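Local atomic coordinates of uncharacterized protein (Bordetella bronchiseptica, PDB entry 4XG0), a protein that belongs to the DUF1537 family of kinases in acid-sugar catabolism and probably phosphorylates a sugar acid with a nucleotide as donor. Residues 28-33 / 43-48; 39-44 / 106-111; 223-228 / 416-421. One frame throughout, in Å; residues are numbered along the deposited sequence.

Contact 1: 28-33 / 43-48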
loop_
_atom_site.group_PDB
_atom_site.type_symbol
_atom_site.label_atom_id
_atom_site.label_comp_id
_atom_site.label_asym_id
_atom_site.label_seq_id
_atom_site.Cartn_x
_atom_site.Cartn_y
_atom_site.Cartn_z
ATOM N N ILE A 28 2.638 12.874 -4.140
ATOM C CA ILE A 28 3.793 11.988 -4.338
ATOM C C ILE A 28 4.483 12.360 -5.610
ATOM O O ILE A 28 3.846 12.591 -6.621
ATOM C CB ILE A 28 3.342 10.537 -4.463
ATOM C CG1 ILE A 28 2.792 10.030 -3.136
ATOM C CG2 ILE A 28 4.494 9.662 -4.949
ATOM C CD1 ILE A 28 1.773 8.929 -3.286
ATOM N N GLY A 29 5.799 12.467 -5.560
ATOM C CA GLY A 29 6.597 12.650 -6.752
ATOM C C GLY A 29 7.439 11.405 -7.010
ATOM O O GLY A 29 8.039 10.862 -6.086
ATOM N N ILE A 30 7.475 10.960 -8.262
ATOM C CA ILE A 30 8.305 9.844 -8.706
ATOM C C ILE A 30 9.368 10.366 -9.698
ATOM O O ILE A 30 9.043 10.866 -10.767
ATOM C CB ILE A 30 7.480 8.761 -9.428
ATOM C CG1 ILE A 30 6.444 8.144 -8.506
ATOM C CG2 ILE A 30 8.429 7.672 -9.946
ATOM C CD1 ILE A 30 5.394 7.396 -9.317
ATOM N N VAL A 31 10.648 10.290 -9.318
ATOM C CA VAL A 31 11.755 10.630 -10.215
ATOM C C VAL A 31 12.449 9.349 -10.724
ATOM O O VAL A 31 13.095 8.648 -9.945
ATOM C CB VAL A 31 12.810 11.475 -9.466
ATOM C CG1 VAL A 31 13.947 11.863 -10.401
ATOM C CG2 VAL A 31 12.184 12.705 -8.868
ATOM N N ALA A 32 12.295 9.038 -12.012
ATOM C CA ALA A 32 12.936 7.871 -12.615
ATOM C C ALA A 32 14.012 8.277 -13.588
ATOM O O ALA A 32 13.898 9.307 -14.240
ATOM C CB ALA A 32 11.908 7.024 -13.328
ATOM N N ASP A 33 15.054 7.457 -13.715
ATOM C CA ASP A 33 16.129 7.819 -14.610
ATOM C C ASP A 33 15.916 7.411 -16.073
ATOM O O ASP A 33 16.720 7.754 -16.931
ATOM C CB ASP A 33 17.482 7.323 -14.063
ATOM C CG ASP A 33 17.611 5.814 -14.066
ATOM O OD1 ASP A 33 16.583 5.110 -14.001
ATOM O OD2 ASP A 33 18.776 5.337 -14.163
ATOM N N VAL A 43 2.333 3.372 -13.465
ATOM C CA VAL A 43 1.094 2.564 -13.595
ATOM C C VAL A 43 0.798 1.823 -12.290
ATOM O O VAL A 43 -0.338 1.590 -11.932
ATOM C CB VAL A 43 1.154 1.624 -14.796
ATOM C CG1 VAL A 43 -0.162 0.770 -14.885
ATOM C CG2 VAL A 43 1.256 2.446 -16.056
ATOM N N GLN A 44 1.850 1.501 -11.536
ATOM C CA GLN A 44 1.608 0.894 -10.234
ATOM C C GLN A 44 0.869 1.776 -9.284
ATOM O O GLN A 44 0.083 1.289 -8.489
ATOM C CB GLN A 44 2.903 0.364 -9.639
ATOM C CG GLN A 44 3.457 -0.760 -10.465
ATOM C CD GLN A 44 2.431 -1.915 -10.667
ATOM O OE1 GLN A 44 1.802 -2.378 -9.727
ATOM N NE2 GLN A 44 2.264 -2.346 -11.894
ATOM N N PHE A 45 1.119 3.097 -9.338
ATOM C CA PHE A 45 0.331 4.014 -8.537
ATOM C C PHE A 45 -1.088 4.139 -9.017
ATOM O O PHE A 45 -1.986 4.188 -8.194
ATOM C CB PHE A 45 1.032 5.373 -8.387
ATOM C CG PHE A 45 2.206 5.315 -7.472
ATOM C CD1 PHE A 45 3.354 4.675 -7.839
ATOM C CD2 PHE A 45 2.104 5.854 -6.199
ATOM C CE1 PHE A 45 4.426 4.624 -6.970
ATOM C CE2 PHE A 45 3.189 5.788 -5.325
ATOM C CZ PHE A 45 4.303 5.170 -5.703
ATOM N N VAL A 46 -1.303 4.163 -10.330
ATOM C CA VAL A 46 -2.649 4.165 -10.882
ATOM C C VAL A 46 -3.446 2.948 -10.404
ATOM O O VAL A 46 -4.660 3.038 -10.095
ATOM C CB VAL A 46 -2.586 4.108 -12.394
ATOM C CG1 VAL A 46 -3.979 3.805 -12.974
ATOM C CG2 VAL A 46 -2.034 5.398 -12.960
ATOM N N ARG A 47 -2.767 1.806 -10.350
ATOM C CA ARG A 47 -3.398 0.529 -10.006
ATOM C C ARG A 47 -3.790 0.471 -8.542
ATOM O O ARG A 47 -4.708 -0.284 -8.162
ATOM C CB ARG A 47 -2.532 -0.676 -10.462
ATOM C CG ARG A 47 -2.479 -0.755 -11.927
ATOM C CD ARG A 47 -1.716 -1.937 -12.456
ATOM N NE ARG A 47 -2.227 -2.298 -13.778
ATOM C CZ ARG A 47 -1.633 -3.152 -14.610
ATOM N NH1 ARG A 47 -2.188 -3.408 -15.792
ATOM N NH2 ARG A 47 -0.490 -3.740 -14.264
ATOM N N ALA A 48 -3.227 1.354 -7.724
ATOM C CA ALA A 48 -3.600 1.496 -6.307
ATOM C C ALA A 48 -4.585 2.655 -6.022
ATOM O O ALA A 48 -4.872 3.019 -4.865
ATOM C CB ALA A 48 -2.356 1.606 -5.492
#
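Phe45 sets its ring against the ends of Ile28 and Ile30, two alternate residues of strand 28-32 whose side chains leave the same face of the sheet. The phenylalanine belongs to the last turns of helix 35-47, and its CB already points toward the strand. With chi1 at -73°, CG lies anti to the carbonyl carbon and beside the backbone N, which sends the ring out from the helix to the sheet. Beyond CG the ring carbons meet different isoleucines. CD1 lies 3.7 Å from Ile30 CD1, and CE1 is 3.8 Å from that same Ile30 CD1. This methyl stands over a ring face, with Ile30 CD1 4.1 Å from the Phe45 centroid and 29° off the normal, a CH-pi contact. Phe45 CE2 meets Ile28 obliquely, 4.0 Å from its CD1 and 4.1 Å from its CG2, so both branches of that isoleucine share in the contact. Val73 of the adjacent strand 73-77, Tyr108 of strand 106-110 and Ala247 of helix 240-252 also touch the ring. The two segments belong to the first beta-alpha unit of an alpha/beta fold: strand 28-32 runs in the parallel sheet, and helix 35-47 returns across it on the way to strand 52-54, with strand 73-77 lying between the two in the sheet. The contact is wholly apolar, which implies that it rests on hydrophobic burial and dispersion, the one directional element being the methyl over the aromatic face.

Contact 2: 39-44 / 106-111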
loop_
_atom_site.group_PDB
_atom_site.type_symbol
_atom_site.label_atom_id
_atom_site.label_comp_id
_atom_site.label_asym_id
_atom_site.label_seq_id
_atom_site.Cartn_x
_atom_site.Cartn_y
_atom_site.Cartn_z
ATOM N N GLY A 39 7.298 4.997 -16.630
ATOM C CA GLY A 39 5.968 4.521 -17.008
ATOM C C GLY A 39 5.572 3.305 -16.200
ATOM O O GLY A 39 4.427 3.131 -15.786
ATOM N N ASP A 40 6.523 2.412 -15.966
ATOM C CA ASP A 40 6.172 1.211 -15.248
ATOM C C ASP A 40 5.778 1.537 -13.812
ATOM O O ASP A 40 4.766 1.028 -13.309
ATOM C CB ASP A 40 7.312 0.193 -15.275
ATOM C CG ASP A 40 6.931 -1.104 -14.597
ATOM O OD1 ASP A 40 7.138 -1.217 -13.361
ATOM O OD2 ASP A 40 6.387 -1.998 -15.286
ATOM N N THR A 41 6.551 2.408 -13.159
ATOM C CA THR A 41 6.296 2.746 -11.753
ATOM C C THR A 41 4.992 3.526 -11.644
ATOM O O THR A 41 4.133 3.232 -10.814
ATOM C CB THR A 41 7.439 3.565 -11.108
ATOM O OG1 THR A 41 7.619 4.795 -11.814
ATOM C CG2 THR A 41 8.714 2.749 -11.138
ATOM N N ALA A 42 4.814 4.480 -12.544
ATOM C CA ALA A 42 3.583 5.272 -12.524
ATOM C C ALA A 42 2.330 4.408 -12.629
ATOM O O ALA A 42 1.342 4.690 -11.950
ATOM C CB ALA A 42 3.605 6.287 -13.601
ATOM N N VAL A 43 2.333 3.372 -13.465
ATOM C CA VAL A 43 1.094 2.564 -13.595
ATOM C C VAL A 43 0.798 1.823 -12.290
ATOM O O VAL A 43 -0.338 1.590 -11.932
ATOM C CB VAL A 43 1.154 1.624 -14.796
ATOM C CG1 VAL A 43 -0.162 0.770 -14.885
ATOM C CG2 VAL A 43 1.256 2.446 -16.056
ATOM N N GLN A 44 1.850 1.501 -11.536
ATOM C CA GLN A 44 1.608 0.894 -10.234
ATOM C C GLN A 44 0.869 1.776 -9.284
ATOM O O GLN A 44 0.083 1.289 -8.489
ATOM C CB GLN A 44 2.903 0.364 -9.639
ATOM C CG GLN A 44 3.457 -0.760 -10.465
ATOM C CD GLN A 44 2.431 -1.915 -10.667
ATOM O OE1 GLN A 44 1.802 -2.378 -9.727
ATOM N NE2 GLN A 44 2.264 -2.346 -11.894
ATOM N N ARG A 106 5.717 13.236 -0.476
ATOM C CA ARG A 106 6.448 11.971 -0.512
ATOM C C ARG A 106 7.240 11.893 -1.812
ATOM O O ARG A 106 6.730 12.233 -2.873
ATOM C CB ARG A 106 5.466 10.782 -0.392
ATOM C CG ARG A 106 4.729 10.773 0.954
ATOM C CD ARG A 106 5.652 10.460 2.129
ATOM N NE ARG A 106 4.926 10.234 3.379
ATOM C CZ ARG A 106 4.440 11.189 4.171
ATOM N NH1 ARG A 106 4.598 12.479 3.878
ATOM N NH2 ARG A 106 3.805 10.853 5.288
ATOM N N LEU A 107 8.480 11.436 -1.721
ATOM C CA LEU A 107 9.345 11.281 -2.885
ATOM C C LEU A 107 9.815 9.836 -3.072
ATOM O O LEU A 107 10.333 9.237 -2.122
ATOM C CB LEU A 107 10.603 12.122 -2.717
ATOM C CG LEU A 107 11.530 12.181 -3.917
ATOM C CD1 LEU A 107 10.852 12.948 -5.007
ATOM C CD2 LEU A 107 12.886 12.839 -3.573
ATOM N N TYR A 108 9.672 9.298 -4.289
ATOM C CA TYR A 108 10.187 7.968 -4.624
ATOM C C TYR A 108 11.165 8.137 -5.777
ATOM O O TYR A 108 10.824 8.695 -6.824
ATOM C CB TYR A 108 9.023 7.054 -5.005
ATOM C CG TYR A 108 9.268 5.720 -5.706
ATOM C CD1 TYR A 108 10.438 4.993 -5.590
ATOM C CD2 TYR A 108 8.244 5.184 -6.487
ATOM C CE1 TYR A 108 10.579 3.740 -6.256
ATOM C CE2 TYR A 108 8.384 3.989 -7.131
ATOM C CZ TYR A 108 9.552 3.271 -7.011
ATOM O OH TYR A 108 9.621 2.063 -7.680
ATOM N N LYS A 109 12.403 7.693 -5.578
ATOM C CA LYS A 109 13.369 7.711 -6.657
ATOM C C LYS A 109 13.485 6.322 -7.284
ATOM O O LYS A 109 13.839 5.349 -6.612
ATOM C CB LYS A 109 14.767 8.147 -6.174
ATOM C CG LYS A 109 15.709 8.360 -7.304
ATOM C CD LYS A 109 17.099 8.833 -6.844
ATOM C CE LYS A 109 17.962 9.370 -8.016
ATOM N NZ LYS A 109 18.436 8.312 -8.955
ATOM N N LYS A 110 13.142 6.232 -8.566
ATOM C CA LYS A 110 13.076 4.981 -9.306
ATOM C C LYS A 110 14.346 4.792 -10.123
ATOM O O LYS A 110 14.684 5.614 -10.993
ATOM C CB LYS A 110 11.829 4.933 -10.221
ATOM C CG LYS A 110 11.907 3.952 -11.409
ATOM C CD LYS A 110 11.909 2.475 -10.939
ATOM C CE LYS A 110 11.871 1.515 -12.121
ATOM N NZ LYS A 110 13.110 1.534 -12.902
ATOM N N VAL A 111 15.064 3.714 -9.781
ATOM C CA VAL A 111 16.329 3.362 -10.396
ATOM C C VAL A 111 16.282 1.964 -11.032
ATOM O O VAL A 111 15.293 1.242 -10.900
ATOM C CB VAL A 111 17.478 3.434 -9.350
ATOM C CG1 VAL A 111 17.637 4.863 -8.834
ATOM C CG2 VAL A 111 17.186 2.510 -8.209
#
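Thr41 presses its methyl, CG2, against the aliphatic part of Lys110 and against the phenol end of Tyr108. Its conformation divides the labour of its two branches: at chi1 60° OG1 sits between the backbone N and the carbonyl carbon and is hydrogen-bonded to the carbonyl oxygens of Gly37 and Ser38 within its own helix, while CG2 is turned out to the strand. The lysine bends round this methyl. Lys110 leaves the strand with CG anti to its backbone N, then folds at chi2 (68°), runs extended through chi3 and folds again at chi4, so that successive carbons pass Thr41 CG2. The packing is tight, with Lys110 CD 3.2 Å and Lys110 CG 3.4 Å from Thr41 CG2, both closer than usual van der Waals contact, and Lys110 CE 3.5 Å from it. Helix 35-47 here lies on one face of the parallel sheet of the alpha/beta fold, where strand 106-110 is the immediate neighbour of strand 28-32; Tyr108 and Lys110, two apart in the strand, both look toward the helix. The tyrosine ring approaches Thr41 obliquely, with Tyr108 CE2 4.1 Å from Thr41 CB and Tyr108 OH 3.6 Å from Thr41 CG2, while the hydroxyl is hydrogen-bonded to Ser239 O. At the end of its curled chain Lys110 NZ gives a hydrogen bond of 3.0 Å to Val111 O, approaching from above the carbonyl plane, 63° out of it. The same amine binds a citrate, probably from the crystallisation liquor, which is consistent with a pocket for anions beside this end of the strand.

Contact 3: 223-228 / 416-421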
loop_
_atom_site.group_PDB
_atom_site.type_symbol
_atom_site.label_atom_id
_atom_site.label_comp_id
_atom_site.label_asym_id
_atom_site.label_seq_id
_atom_site.Cartn_x
_atom_site.Cartn_y
_atom_site.Cartn_z
ATOM N N LEU A 223 9.551 -3.359 4.286
ATOM C CA LEU A 223 10.374 -2.163 4.143
ATOM C C LEU A 223 9.498 -0.974 3.772
ATOM O O LEU A 223 9.667 0.106 4.319
ATOM C CB LEU A 223 11.491 -2.358 3.085
ATOM C CG LEU A 223 12.305 -1.123 2.692
ATOM C CD1 LEU A 223 12.963 -0.502 3.881
ATOM C CD2 LEU A 223 13.365 -1.447 1.671
ATOM N N ALA A 224 8.554 -1.178 2.850
ATOM C CA ALA A 224 7.643 -0.111 2.450
ATOM C C ALA A 224 6.830 0.390 3.657
ATOM O O ALA A 224 6.662 1.587 3.846
ATOM C CB ALA A 224 6.709 -0.597 1.359
ATOM N N ARG A 225 6.345 -0.526 4.490
ATOM C CA ARG A 225 5.629 -0.145 5.699
ATOM C C ARG A 225 6.501 0.671 6.666
ATOM O O ARG A 225 6.041 1.676 7.235
ATOM C CB ARG A 225 5.056 -1.379 6.392
ATOM C CG ARG A 225 3.961 -2.022 5.560
ATOM C CD ARG A 225 3.370 -3.268 6.198
ATOM N NE ARG A 225 2.140 -3.634 5.495
ATOM C CZ ARG A 225 1.488 -4.792 5.618
ATOM N NH1 ARG A 225 1.941 -5.760 6.411
ATOM N NH2 ARG A 225 0.370 -4.988 4.921
ATOM N N ALA A 226 7.739 0.231 6.874
ATOM C CA ALA A 226 8.683 0.973 7.688
ATOM C C ALA A 226 8.895 2.364 7.131
ATOM O O ALA A 226 8.934 3.332 7.874
ATOM C CB ALA A 226 10.023 0.239 7.786
ATOM N N ILE A 227 9.083 2.444 5.828
ATOM C CA ILE A 227 9.206 3.722 5.155
ATOM C C ILE A 227 7.959 4.574 5.423
ATOM O O ILE A 227 8.057 5.751 5.705
ATOM C CB ILE A 227 9.449 3.537 3.643
ATOM C CG1 ILE A 227 10.915 3.109 3.425
ATOM C CG2 ILE A 227 9.170 4.823 2.876
ATOM C CD1 ILE A 227 11.169 2.548 2.100
ATOM N N GLY A 228 6.772 3.976 5.349
ATOM C CA GLY A 228 5.556 4.710 5.645
ATOM C C GLY A 228 5.583 5.322 7.033
ATOM O O GLY A 228 5.255 6.493 7.205
ATOM N N ALA A 416 -8.931 -8.611 2.323
ATOM C CA ALA A 416 -10.018 -7.669 1.973
ATOM C C ALA A 416 -9.928 -6.386 2.738
ATOM O O ALA A 416 -9.985 -5.301 2.134
ATOM C CB ALA A 416 -11.365 -8.301 2.201
ATOM N N ALA A 417 -9.759 -6.475 4.047
ATOM C CA ALA A 417 -9.605 -5.277 4.860
ATOM C C ALA A 417 -8.381 -4.495 4.436
ATOM O O ALA A 417 -8.414 -3.264 4.300
ATOM C CB ALA A 417 -9.531 -5.645 6.324
ATOM N N GLN A 418 -7.277 -5.191 4.207
ATOM C CA GLN A 418 -6.070 -4.522 3.799
ATOM C C GLN A 418 -6.274 -3.837 2.441
ATOM O O GLN A 418 -5.798 -2.731 2.234
ATOM C CB GLN A 418 -4.911 -5.533 3.762
ATOM C CG GLN A 418 -3.617 -4.971 3.186
ATOM C CD GLN A 418 -2.442 -5.969 3.177
ATOM O OE1 GLN A 418 -1.287 -5.564 3.306
ATOM N NE2 GLN A 418 -2.733 -7.254 2.976
ATOM N N ALA A 419 -7.014 -4.484 1.534
ATOM C CA ALA A 419 -7.260 -3.942 0.195
ATOM C C ALA A 419 -7.968 -2.619 0.272
ATOM O O ALA A 419 -7.702 -1.733 -0.535
ATOM C CB ALA A 419 -8.059 -4.883 -0.607
ATOM N N ILE A 420 -8.882 -2.501 1.223
ATOM C CA ILE A 420 -9.645 -1.248 1.358
ATOM C C ILE A 420 -8.680 -0.171 1.835
ATOM O O ILE A 420 -8.632 0.942 1.307
ATOM C CB ILE A 420 -10.817 -1.392 2.333
ATOM C CG1 ILE A 420 -11.969 -2.192 1.694
ATOM C CG2 ILE A 420 -11.341 -0.025 2.745
ATOM C CD1 ILE A 420 -13.023 -2.690 2.695
ATOM N N ARG A 421 -7.894 -0.505 2.851
ATOM C CA ARG A 421 -7.016 0.487 3.448
ATOM C C ARG A 421 -5.995 0.974 2.436
ATOM O O ARG A 421 -5.666 2.136 2.396
ATOM C CB ARG A 421 -6.278 -0.115 4.627
ATOM C CG ARG A 421 -7.180 -0.519 5.722
ATOM C CD ARG A 421 -6.464 -0.719 7.027
ATOM N NE ARG A 421 -7.451 -0.383 8.027
ATOM C CZ ARG A 421 -7.691 0.854 8.439
ATOM N NH1 ARG A 421 -6.956 1.873 8.005
ATOM N NH2 ARG A 421 -8.643 1.060 9.313
#
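Arg225 meets the amide end of Gln418 with one edge of its guanidinium, the NH2 end leading. Both side chains are stretched toward each other across a wide separation, the CA atoms of Arg225 and Gln418 being 12.6 Å apart. Arg225 is extended from CG to NE. Gln418 starts with CG anti to its backbone N (chi1 173°) and continues straight to the amide. The two chains meet at about a right angle; their planes are 42° apart and the amide comes to the guanidinium edge, so the groups do not stack. Gln418 CD lies near the guanidinium plane, 3.5 Å from Arg225 NH2. The amide is probably modelled the wrong way round and its nearest atom falls too close to the arginine, so the exact nature of the polar contact remains doubtful. On its own side Arg225 rests on Val249 of helix 240-252 and on Pro196, and NH2 has a long, weak ion pair with Glu422, just after the glutamine's segment. The contact spans the two halves of the chain: helix 217-230 packs on the parallel sheet of the sugar-binding domain, and helix 412-421, tied by an Arg421-Asp316 salt bridge, packs with the nucleotide-binding part. A single pair of long polar side chains, both partly exposed, implies a small polar touch between these two helices, with little apolar burial.

Contacts 1 and 2 are buried, lie with their centres about 3 Å apart and use the same helix, 35-47, against neighbouring strands of one parallel sheet; backbone pairing such as Val31 O with Lys110 N, 2.8 Å apart, joins those strands, and Ile30 touches Thr41 between the two contacts. Contact 1 is purely hydrophobic, whereas contact 2 packs carbon on carbon while its polar ends are bonded outside the interface, that of Lys110 also to a bound citrate. Contact 3 is of another kind: its centre is about 16 Å from that of contact 1 and about 17 Å from that of contact 2, and it is a small, polar surface touch between helices of different domains.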